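Local coordinates for protein putative transcriptional regulator MarR (Geobacillus stearothermophilus, PDB 2RDP) that probably binds DNA as a homodimer through winged-helix domains and regulates transcription, at residues Thr73-Leu76 against Val77-Met80; Ile100-Glu104 against Lys105-Ile109; Leu48-Leu51 against Leu52-Asp56; Asn26-Gln29 against Arg30-Ile34. All coordinates share one frame; numbering follows the deposited sequence. Where two conformers were deposited one is given.

In the fold
All four contacts are local: each joins neighbouring residues along one continuous piece of chain and closes no long loop, and they follow in series without nesting or crossing. Contact 4 comes first, on helix 10-35; L35, Y38 and I40 beyond it hold a sodium ion. Contact 3 ends helix 42-54, and contact 1 lies on helix 70-82. Contact 2 passes from strand 98-102 into helix 104-124. Contacts 1, 2 and 3 meet in one core, where V77 packs on I100, M80 on L48, and L102 on L48, while R101 salt-bridges D56. Contact 4 stands apart, about 21 Å centre to centre from contact 3, yet both touch the second subunit.

Contact 1 of 4, residues Thr73-Leu76 against Val77-Met80; sequences TTDL and VDRM
The carboxylate of D78 lies with one face against the backbone carbonyl of T74: T74 O stands 3.0 Å from D78 CG, almost straight above it. On that same side, but displaced beyond the oxygens, T74 CG2 comes within 3.9 Å of D78 OD2. At the edge of the group, close to its plane, a water donates to D78 OD2 at 3.0 Å and also to D75 OD1. It bridges two like charges, D75 OD1 and D78 OD2 being 4.5 Å apart, and probably eases their repulsion; D78 OD1 has a true counter-ion in R88. CG of D78 sits beside its own backbone N (chi1 -69°), which folds the carboxylate back over the preceding turn.

Under these side chains the helix is regular. Its i to i+4 bonds include V77 N to T73 O, nearly straight at 170°, and M80 N to L76 O. V77 CG2 comes down on T73 O at 3.2 Å. The bend at chi3 (-68°) of M80, a selenomethionine, returns CE to within 3.8 Å of L76 CG, and this pair faces Q44 on helix 42-54.

T73 OG1 and T74 OG1 bond back to the carbonyls of A69 and C70. With helix 59-66 packed against it, helix 70-82 occupies the place of the recognition helix in the winged helix-turn-helix of MarR proteins, consistent with insertion into the DNA major groove.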
loop_
_atom_site.group_PDB
_atom_site.type_symbol
_atom_site.label_atom_id
_atom_site.label_comp_id
_atom_site.label_asym_id
_atom_site.label_seq_id
_atom_site.Cartn_x
_atom_site.Cartn_y
_atom_site.Cartn_z
ATOM N N THR A 73 -12.506 14.152 2.858
ATOM C CA THR A 73 -12.284 14.428 1.460
ATOM C C THR A 73 -12.461 15.915 1.139
ATOM O O THR A 73 -11.798 16.433 0.276
ATOM C CB THR A 73 -13.199 13.591 0.579
ATOM O OG1 THR A 73 -13.118 12.232 1.010
ATOM C CG2 THR A 73 -12.779 13.708 -0.890
ATOM N N THR A 74 -13.347 16.587 1.859
ATOM C CA THR A 74 -13.627 18.007 1.658
ATOM C C THR A 74 -12.442 18.854 2.104
ATOM O O THR A 74 -12.107 19.792 1.431
ATOM C CB THR A 74 -14.940 18.411 2.422
ATOM O OG1 THR A 74 -16.035 17.621 1.936
ATOM C CG2 THR A 74 -15.263 19.913 2.300
ATOM N N ASP A 75 -11.850 18.536 3.259
ATOM C CA ASP A 75 -10.634 19.217 3.737
ATOM C C ASP A 75 -9.482 19.059 2.751
ATOM O O ASP A 75 -8.719 19.985 2.524
ATOM C CB ASP A 75 -10.195 18.686 5.101
ATOM C CG ASP A 75 -11.204 19.015 6.242
ATOM O OD1 ASP A 75 -12.115 19.868 6.069
ATOM O OD2 ASP A 75 -11.068 18.400 7.335
ATOM N N LEU A 76 -9.353 17.878 2.167
ATOM C CA LEU A 76 -8.313 17.599 1.177
ATOM C C LEU A 76 -8.518 18.420 -0.105
ATOM O O LEU A 76 -7.595 19.085 -0.591
ATOM C CB LEU A 76 -8.290 16.100 0.889
ATOM C CG LEU A 76 -7.265 15.555 -0.112
ATOM C CD1 LEU A 76 -5.875 15.606 0.461
ATOM C CD2 LEU A 76 -7.646 14.119 -0.381
ATOM N N VAL A 77 -9.738 18.366 -0.637
ATOM C CA VAL A 77 -10.118 19.150 -1.786
ATOM C C VAL A 77 -9.899 20.644 -1.493
ATOM O O VAL A 77 -9.260 21.327 -2.276
ATOM C CB VAL A 77 -11.548 18.815 -2.242
ATOM C CG1 VAL A 77 -12.053 19.806 -3.328
ATOM C CG2 VAL A 77 -11.582 17.385 -2.763
ATOM N N ASP A 78 -10.374 21.125 -0.347
ATOM C CA ASP A 78 -10.110 22.502 0.094
ATOM C C ASP A 78 -8.618 22.890 0.024
ATOM O O ASP A 78 -8.322 23.950 -0.518
ATOM C CB ASP A 78 -10.649 22.762 1.514
ATOM C CG ASP A 78 -12.190 22.786 1.593
ATOM O OD1 ASP A 78 -12.852 22.757 0.528
ATOM O OD2 ASP A 78 -12.735 22.822 2.745
ATOM N N ARG A 79 -7.702 22.059 0.568
ATOM C CA ARG A 79 -6.238 22.334 0.485
ATOM C C ARG A 79 -5.787 22.438 -0.968
ATOM O O ARG A 79 -5.093 23.386 -1.333
ATOM C CB ARG A 79 -5.367 21.250 1.170
ATOM C CG ARG A 79 -4.744 21.591 2.545
ATOM C CD ARG A 79 -3.317 22.188 2.492
ATOM N NE ARG A 79 -3.189 23.336 3.420
ATOM C CZ ARG A 79 -2.884 24.610 3.081
ATOM N NH1 ARG A 79 -2.824 25.554 4.024
ATOM N NH2 ARG A 79 -2.614 24.954 1.816
HETATM N N MSE A 80 -6.187 21.473 -1.796
HETATM C CA MSE A 80 -5.742 21.446 -3.180
HETATM C C MSE A 80 -6.286 22.587 -3.991
HETATM O O MSE A 80 -5.607 23.102 -4.866
HETATM C CB MSE A 80 -6.113 20.141 -3.833
HETATM C CG MSE A 80 -5.408 18.969 -3.210
HETATM SE SE MSE A 80 -5.917 17.301 -4.073
HETATM C CE MSE A 80 -7.768 17.123 -3.540
HETATM O O HOH W 1 -10.926 22.475 5.158
#

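Contact 2 of 4, residues Ile100-Glu104 against Lys105-Ile109; sequences IRLLE and KGERI
L102 leaves the end of its strand with CB directed toward the first turn of the following helix, where the side chain meets G106 and E107 and crosses E107 at about a right angle. CG comes within 3.8 Å of E107 N. At the tip the branches diverge: CD1 lies 4.0 Å from G106 C, and CD2 rests 3.6 Å from E107 CG. A beta carbon on residue 106 would fall only 3.2 Å from L102 CD1, so glycine gives the leucine its room. With an alanine at L102, the E107 methylenes would probably lose one of their hydrocarbon neighbours, and a gap would open toward L48 of helix 42-54, which L102 also touches.

L103 is the N-cap residue; its carbonyl O takes E107 N at 2.9 Å in a nearly linear bond (173°). Beyond it E104 and R108 run side by side. With CG anti to N (chi1 -177°) and an extended chain, E104 brings OE2 to 3.1 Å from R108 NH2, carboxylate and guanidinium planes 21° apart. R108 has a second deposited position, leaving the permanence of this salt bridge doubtful. The chemistry is thus divided: hydrocarbon packing and the first backbone bond of the helix hold the strand-to-helix turn, while charge pairing is left to the surface.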
loop_
_atom_site.group_PDB
_atom_site.type_symbol
_atom_site.label_atom_id
_atom_site.label_comp_id
_atom_site.label_asym_id
_atom_site.label_seq_id
_atom_site.Cartn_x
_atom_site.Cartn_y
_atom_site.Cartn_z
ATOM N N ILE A 100 -15.118 18.403 -8.773
ATOM C CA ILE A 100 -13.734 18.780 -8.665
ATOM C C ILE A 100 -13.115 18.534 -10.025
ATOM O O ILE A 100 -13.290 17.469 -10.615
ATOM C CB ILE A 100 -12.986 17.947 -7.578
ATOM C CG1 ILE A 100 -13.783 17.884 -6.263
ATOM C CG2 ILE A 100 -11.592 18.494 -7.335
ATOM C CD1 ILE A 100 -14.441 19.222 -5.855
ATOM N N ARG A 101 -12.408 19.536 -10.533
ATOM C CA ARG A 101 -11.727 19.434 -11.809
ATOM C C ARG A 101 -10.236 19.677 -11.639
ATOM O O ARG A 101 -9.817 20.695 -11.068
ATOM C CB ARG A 101 -12.289 20.462 -12.780
ATOM C CG ARG A 101 -11.377 20.785 -13.940
ATOM C CD ARG A 101 -12.049 21.775 -14.870
ATOM N NE ARG A 101 -13.331 21.244 -15.327
ATOM C CZ ARG A 101 -14.223 21.924 -16.043
ATOM N NH1 ARG A 101 -13.978 23.182 -16.415
ATOM N NH2 ARG A 101 -15.366 21.336 -16.394
ATOM N N LEU A 102 -9.453 18.747 -12.171
ATOM C CA LEU A 102 -8.024 18.885 -12.284
ATOM C C LEU A 102 -7.631 20.119 -13.079
ATOM O O LEU A 102 -7.937 20.226 -14.280
ATOM C CB LEU A 102 -7.468 17.631 -12.978
ATOM C CG LEU A 102 -5.980 17.331 -12.835
ATOM C CD1 LEU A 102 -5.576 17.255 -11.354
ATOM C CD2 LEU A 102 -5.610 16.049 -13.619
ATOM N N LEU A 103 -6.950 21.051 -12.414
ATOM C CA LEU A 103 -6.303 22.173 -13.104
ATOM C C LEU A 103 -4.941 21.793 -13.728
ATOM O O LEU A 103 -4.314 20.806 -13.336
ATOM C CB LEU A 103 -6.146 23.360 -12.153
ATOM C CG LEU A 103 -7.471 23.954 -11.681
ATOM C CD1 LEU A 103 -7.219 25.198 -10.852
ATOM C CD2 LEU A 103 -8.351 24.256 -12.882
ATOM N N GLU A 104 -4.475 22.599 -14.678
ATOM C CA GLU A 104 -3.220 22.333 -15.386
ATOM C C GLU A 104 -2.045 22.171 -14.433
ATOM O O GLU A 104 -1.182 21.339 -14.680
ATOM C CB GLU A 104 -2.909 23.435 -16.406
ATOM C CG GLU A 104 -1.634 23.194 -17.238
ATOM C CD GLU A 104 -1.325 24.358 -18.166
ATOM O OE1 GLU A 104 -2.103 25.351 -18.189
ATOM O OE2 GLU A 104 -0.304 24.296 -18.889
ATOM N N LYS A 105 -2.006 22.979 -13.373
ATOM C CA LYS A 105 -0.943 22.902 -12.374
ATOM C C LYS A 105 -0.938 21.539 -11.672
ATOM O O LYS A 105 0.114 20.935 -11.484
ATOM C CB LYS A 105 -1.061 24.045 -11.356
ATOM C CG LYS A 105 -0.072 23.906 -10.186
ATOM C CD LYS A 105 -0.309 25.051 -9.121
ATOM C CE LYS A 105 0.932 24.787 -8.058
ATOM N NZ LYS A 105 0.724 25.925 -7.036
ATOM N N GLY A 106 -2.120 21.048 -11.310
ATOM C CA GLY A 106 -2.250 19.748 -10.679
ATOM C C GLY A 106 -1.863 18.627 -11.612
ATOM O O GLY A 106 -1.103 17.728 -11.233
ATOM N N GLU A 107 -2.389 18.674 -12.833
ATOM C CA GLU A 107 -2.103 17.655 -13.860
ATOM C C GLU A 107 -0.623 17.553 -14.202
ATOM O O GLU A 107 -0.099 16.465 -14.329
ATOM C CB GLU A 107 -2.885 17.923 -15.149
ATOM C CG GLU A 107 -2.989 16.694 -16.024
ATOM C CD GLU A 107 -3.395 17.013 -17.437
ATOM O OE1 GLU A 107 -3.362 18.210 -17.781
ATOM O OE2 GLU A 107 -3.717 16.068 -18.212
ATOM N N ARG A 108 0.033 18.696 -14.335
ATOM C CA ARG A 108 1.448 18.741 -14.661
ATOM C C ARG A 108 2.247 17.947 -13.628
ATOM O O ARG A 108 3.026 17.074 -14.001
ATOM C CB ARG A 108 1.929 20.199 -14.757
ATOM C CG ARG A 108 2.520 20.564 -16.095
ATOM C CD ARG A 108 3.414 21.772 -15.964
ATOM N NE ARG A 108 2.871 22.955 -16.630
ATOM C CZ ARG A 108 3.264 23.375 -17.836
ATOM N NH1 ARG A 108 4.193 22.701 -18.516
ATOM N NH2 ARG A 108 2.729 24.465 -18.372
ATOM N N ILE A 109 2.013 18.226 -12.341
ATOM C CA ILE A 109 2.672 17.525 -11.227
ATOM C C ILE A 109 2.441 16.001 -11.200
ATOM O O ILE A 109 3.398 15.233 -11.094
ATOM C CB ILE A 109 2.247 18.133 -9.855
ATOM C CG1 ILE A 109 2.881 19.500 -9.653
ATOM C CG2 ILE A 109 2.671 17.243 -8.686
ATOM C CD1 ILE A 109 2.227 20.267 -8.562
#

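Contact 3 of 4, residues Leu48-Leu51 against Leu52-Asp56; sequences LQWL and LEEGD
Q49 and E53 supply the polar side-chain contact, one helical turn apart. Q49 NE2 donates to E53 OE1 at 2.5 Å, unusually short, and doubtful since E53 was deposited in two conformers. The acceptor lies in the amide plane, but the donor meets the carboxylate from above, 38° out of its plane. A bend at chi2 (-100°) swings the Q49 amide back, placing NE2 4.0 Å above the centre of the W50 ring.

Packing is carried by W50 and E54, which run side by side: E54 CG touches the indole edge at CE3, 3.8 Å away. L51 CD2 approaches G55 O at 3.6 Å.

Among the backbone bonds, L52 N to L48 O (2.9 Å) is ordinary, whereas the last, G55 N to L51 O, is bent to 135° as the helix ends. G55 leaves the helix with positive phi; at its particular pair of backbone angles a CB would collide with the carbonyl O of E54.

The second subunit meets this surface: its Y22 ring meets W50, and its R21 salt-bridges E53 OE2, while E53 OE1 faces the Q49 amide. If the short bond holds, Q49 would probably help orient the carboxylate that meets R21 of the second subunit.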
loop_
_atom_site.group_PDB
_atom_site.type_symbol
_atom_site.label_atom_id
_atom_site.label_comp_id
_atom_site.label_asym_id
_atom_site.label_seq_id
_atom_site.Cartn_x
_atom_site.Cartn_y
_atom_site.Cartn_z
ATOM N N LEU A 48 -5.539 13.425 -6.985
ATOM C CA LEU A 48 -5.183 13.916 -8.319
ATOM C C LEU A 48 -5.155 12.830 -9.395
ATOM O O LEU A 48 -5.658 13.027 -10.499
ATOM C CB LEU A 48 -3.846 14.654 -8.280
ATOM C CG LEU A 48 -3.769 15.978 -7.495
ATOM C CD1 LEU A 48 -2.334 16.422 -7.344
ATOM C CD2 LEU A 48 -4.591 17.053 -8.145
ATOM N N GLN A 49 -4.545 11.699 -9.080
ATOM C CA GLN A 49 -4.551 10.549 -9.961
ATOM C C GLN A 49 -5.987 10.055 -10.283
ATOM O O GLN A 49 -6.247 9.655 -11.398
ATOM C CB GLN A 49 -3.659 9.459 -9.349
ATOM C CG GLN A 49 -3.932 8.021 -9.834
ATOM C CD GLN A 49 -4.777 7.149 -8.868
ATOM O OE1 GLN A 49 -4.649 7.253 -7.640
ATOM N NE2 GLN A 49 -5.626 6.264 -9.447
ATOM N N TRP A 50 -6.914 10.094 -9.317
ATOM C CA TRP A 50 -8.320 9.728 -9.576
ATOM C C TRP A 50 -8.976 10.695 -10.559
ATOM O O TRP A 50 -9.707 10.282 -11.444
ATOM C CB TRP A 50 -9.158 9.655 -8.277
ATOM C CG TRP A 50 -9.031 8.371 -7.545
ATOM C CD1 TRP A 50 -8.561 8.187 -6.269
ATOM C CD2 TRP A 50 -9.343 7.069 -8.044
ATOM N NE1 TRP A 50 -8.564 6.860 -5.943
ATOM C CE2 TRP A 50 -9.037 6.144 -7.013
ATOM C CE3 TRP A 50 -9.850 6.585 -9.268
ATOM C CZ2 TRP A 50 -9.216 4.752 -7.170
ATOM C CZ3 TRP A 50 -10.042 5.206 -9.418
ATOM C CH2 TRP A 50 -9.733 4.308 -8.368
ATOM N N LEU A 51 -8.712 11.983 -10.398
ATOM C CA LEU A 51 -9.228 12.993 -11.305
ATOM C C LEU A 51 -8.628 12.877 -12.709
ATOM O O LEU A 51 -9.325 13.071 -13.707
ATOM C CB LEU A 51 -8.960 14.388 -10.737
ATOM C CG LEU A 51 -9.757 14.781 -9.486
ATOM C CD1 LEU A 51 -9.143 16.009 -8.862
ATOM C CD2 LEU A 51 -11.213 14.998 -9.828
ATOM N N LEU A 52 -7.332 12.584 -12.782
ATOM C CA LEU A 52 -6.675 12.345 -14.064
ATOM C C LEU A 52 -7.319 11.140 -14.767
ATOM O O LEU A 52 -7.670 11.218 -15.946
ATOM C CB LEU A 52 -5.161 12.119 -13.884
ATOM C CG LEU A 52 -4.255 11.942 -15.120
ATOM C CD1 LEU A 52 -4.096 13.238 -15.865
ATOM C CD2 LEU A 52 -2.883 11.371 -14.733
ATOM N N GLU A 53 -7.521 10.065 -14.016
ATOM C CA GLU A 53 -7.993 8.807 -14.575
ATOM C C GLU A 53 -9.509 8.748 -14.835
ATOM O O GLU A 53 -9.953 8.062 -15.763
ATOM C CB GLU A 53 -7.494 7.644 -13.708
ATOM C CG GLU A 53 -5.976 7.408 -13.866
ATOM C CD GLU A 53 -5.389 6.552 -12.768
ATOM O OE1 GLU A 53 -6.161 6.106 -11.890
ATOM O OE2 GLU A 53 -4.156 6.330 -12.775
ATOM N N GLU A 54 -10.285 9.490 -14.047
ATOM C CA GLU A 54 -11.749 9.487 -14.161
ATOM C C GLU A 54 -12.406 10.738 -14.706
ATOM O O GLU A 54 -13.573 10.683 -15.062
ATOM C CB GLU A 54 -12.361 9.166 -12.789
ATOM C CG GLU A 54 -11.900 7.842 -12.216
ATOM C CD GLU A 54 -12.504 6.665 -12.944
ATOM O OE1 GLU A 54 -13.749 6.609 -13.057
ATOM O OE2 GLU A 54 -11.732 5.794 -13.405
ATOM N N GLY A 55 -11.684 11.859 -14.763
ATOM C CA GLY A 55 -12.276 13.171 -15.101
ATOM C C GLY A 55 -12.869 13.871 -13.881
ATOM O O GLY A 55 -12.588 13.464 -12.752
ATOM N N ASP A 56 -13.705 14.887 -14.088
ATOM C CA ASP A 56 -14.360 15.612 -12.985
ATOM C C ASP A 56 -15.118 14.671 -12.045
ATOM O O ASP A 56 -15.837 13.800 -12.508
ATOM C CB ASP A 56 -15.322 16.667 -13.519
ATOM C CG ASP A 56 -14.637 17.752 -14.362
ATOM O OD1 ASP A 56 -15.375 18.662 -14.849
ATOM O OD2 ASP A 56 -13.383 17.705 -14.534
#

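Contact 4 of 4, residues Asn26-Gln29 against Arg30-Ile34; sequences NLKQ and RGREI
N26 and R30 are joined by a side-chain hydrogen bond. R30 NE donates to N26 OD1 at 2.8 Å, on a lone pair in the carbonyl plane, and the oxygen lies at the guanidinium edge; the N-H...O angle is 140°, so the bond is far from straight. The remaining nitrogens have partners elsewhere: R30 NH1 salt-bridges D120, while R30 NH2 and N26 ND2 both bond M147 O of the second subunit. Q29 NE2 gives a longer bond, 3.2 Å to E33 OE2, arriving above the carboxylate, with amide and carboxylate planes 82° apart. A bend at chi2 (56°) turns the Q29 amide across the R32 chain, with OE1 3.7 Å from R32 CG. With an alanine at Q29, E33 OE2 would probably lose this donor and the R32 methylenes their neighbour, leaving both side chains freer to turn.

Further out, K28 CE lies over one face of the R32 guanidinium, 3.7 Å above its plane and toward the rim. The two like charges come close, K28 NZ to R32 NH2 being 4.3 Å, without touching, and a water links K28 O at 2.6 Å, more weakly, to R32 NH1. L27 packs on M147 of the other subunit. Helix 10-35 pairing with the C-terminal end of its partner in this way is characteristic of the MarR dimerisation region.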
loop_
_atom_site.group_PDB
_atom_site.type_symbol
_atom_site.label_atom_id
_atom_site.label_comp_id
_atom_site.label_asym_id
_atom_site.label_seq_id
_atom_site.Cartn_x
_atom_site.Cartn_y
_atom_site.Cartn_z
ATOM N N ASN A 26 6.911 -1.999 0.339
ATOM C CA ASN A 26 8.065 -1.483 -0.350
ATOM C C ASN A 26 7.619 -0.436 -1.405
ATOM O O ASN A 26 8.212 0.612 -1.523
ATOM C CB ASN A 26 8.893 -2.642 -0.923
ATOM C CG ASN A 26 10.084 -2.163 -1.762
ATOM O OD1 ASN A 26 9.940 -1.694 -2.902
ATOM N ND2 ASN A 26 11.287 -2.319 -1.210
ATOM N N LEU A 27 6.547 -0.711 -2.118
ATOM C CA LEU A 27 5.961 0.201 -3.101
ATOM C C LEU A 27 5.495 1.493 -2.479
ATOM O O LEU A 27 5.557 2.540 -3.104
ATOM C CB LEU A 27 4.735 -0.461 -3.688
ATOM C CG LEU A 27 4.326 -0.495 -5.143
ATOM C CD1 LEU A 27 5.527 -0.632 -6.125
ATOM C CD2 LEU A 27 3.323 -1.682 -5.314
ATOM N N LYS A 28 4.979 1.404 -1.259
ATOM C CA LYS A 28 4.464 2.572 -0.535
ATOM C C LYS A 28 5.636 3.508 -0.238
ATOM O O LYS A 28 5.540 4.715 -0.477
ATOM C CB LYS A 28 3.714 2.161 0.762
ATOM C CG LYS A 28 3.446 3.294 1.693
ATOM C CD LYS A 28 2.743 2.851 2.959
ATOM C CE LYS A 28 2.847 3.930 3.996
ATOM N NZ LYS A 28 2.088 3.557 5.221
ATOM N N GLN A 29 6.729 2.938 0.275
ATOM C CA GLN A 29 7.911 3.708 0.567
ATOM C C GLN A 29 8.589 4.298 -0.691
ATOM O O GLN A 29 8.985 5.454 -0.661
ATOM C CB GLN A 29 8.911 2.877 1.401
ATOM C CG GLN A 29 10.175 3.632 1.814
ATOM C CD GLN A 29 9.907 4.923 2.597
ATOM O OE1 GLN A 29 8.785 5.180 3.074
ATOM N NE2 GLN A 29 10.955 5.727 2.773
ATOM N N ARG A 30 8.749 3.522 -1.766
ATOM C CA ARG A 30 9.215 4.094 -3.044
ATOM C C ARG A 30 8.364 5.309 -3.447
ATOM O O ARG A 30 8.882 6.321 -3.832
ATOM C CB ARG A 30 9.184 3.053 -4.154
ATOM C CG ARG A 30 10.257 2.078 -4.003
ATOM C CD ARG A 30 10.006 0.850 -4.831
ATOM N NE ARG A 30 11.182 -0.012 -4.769
ATOM C CZ ARG A 30 12.247 0.093 -5.557
ATOM N NH1 ARG A 30 12.327 1.039 -6.486
ATOM N NH2 ARG A 30 13.249 -0.752 -5.408
ATOM N N GLY A 31 7.047 5.178 -3.315
ATOM C CA GLY A 31 6.093 6.263 -3.591
ATOM C C GLY A 31 6.368 7.483 -2.759
ATOM O O GLY A 31 6.371 8.594 -3.293
ATOM N N ARG A 32 6.609 7.276 -1.454
ATOM C CA ARG A 32 6.981 8.343 -0.492
ATOM C C ARG A 32 8.258 9.092 -0.875
ATOM O O ARG A 32 8.314 10.320 -0.783
ATOM C CB ARG A 32 7.197 7.818 0.940
ATOM C CG ARG A 32 6.019 7.154 1.657
ATOM C CD ARG A 32 4.818 8.009 1.580
ATOM N NE ARG A 32 4.062 8.018 2.834
ATOM C CZ ARG A 32 2.797 7.622 2.964
ATOM N NH1 ARG A 32 2.110 7.152 1.911
ATOM N NH2 ARG A 32 2.235 7.703 4.161
ATOM N N GLU A 33 9.292 8.329 -1.196
ATOM C CA GLU A 33 10.563 8.851 -1.568
ATOM C C GLU A 33 10.425 9.714 -2.814
ATOM O O GLU A 33 10.949 10.817 -2.860
ATOM C CB GLU A 33 11.531 7.694 -1.799
ATOM C CG GLU A 33 11.961 7.105 -0.477
ATOM C CD GLU A 33 12.796 5.834 -0.555
ATOM O OE1 GLU A 33 13.016 5.295 -1.675
ATOM O OE2 GLU A 33 13.214 5.359 0.540
ATOM N N ILE A 34 9.692 9.218 -3.806
ATOM C CA ILE A 34 9.461 9.966 -5.035
ATOM C C ILE A 34 8.752 11.288 -4.740
ATOM O O ILE A 34 9.081 12.296 -5.302
ATOM C CB ILE A 34 8.671 9.090 -6.089
ATOM C CG1 ILE A 34 9.618 8.086 -6.747
ATOM C CG2 ILE A 34 7.942 9.948 -7.124
ATOM C CD1 ILE A 34 8.871 6.936 -7.428
HETATM O O HOH W 2 3.390 6.034 -0.972
#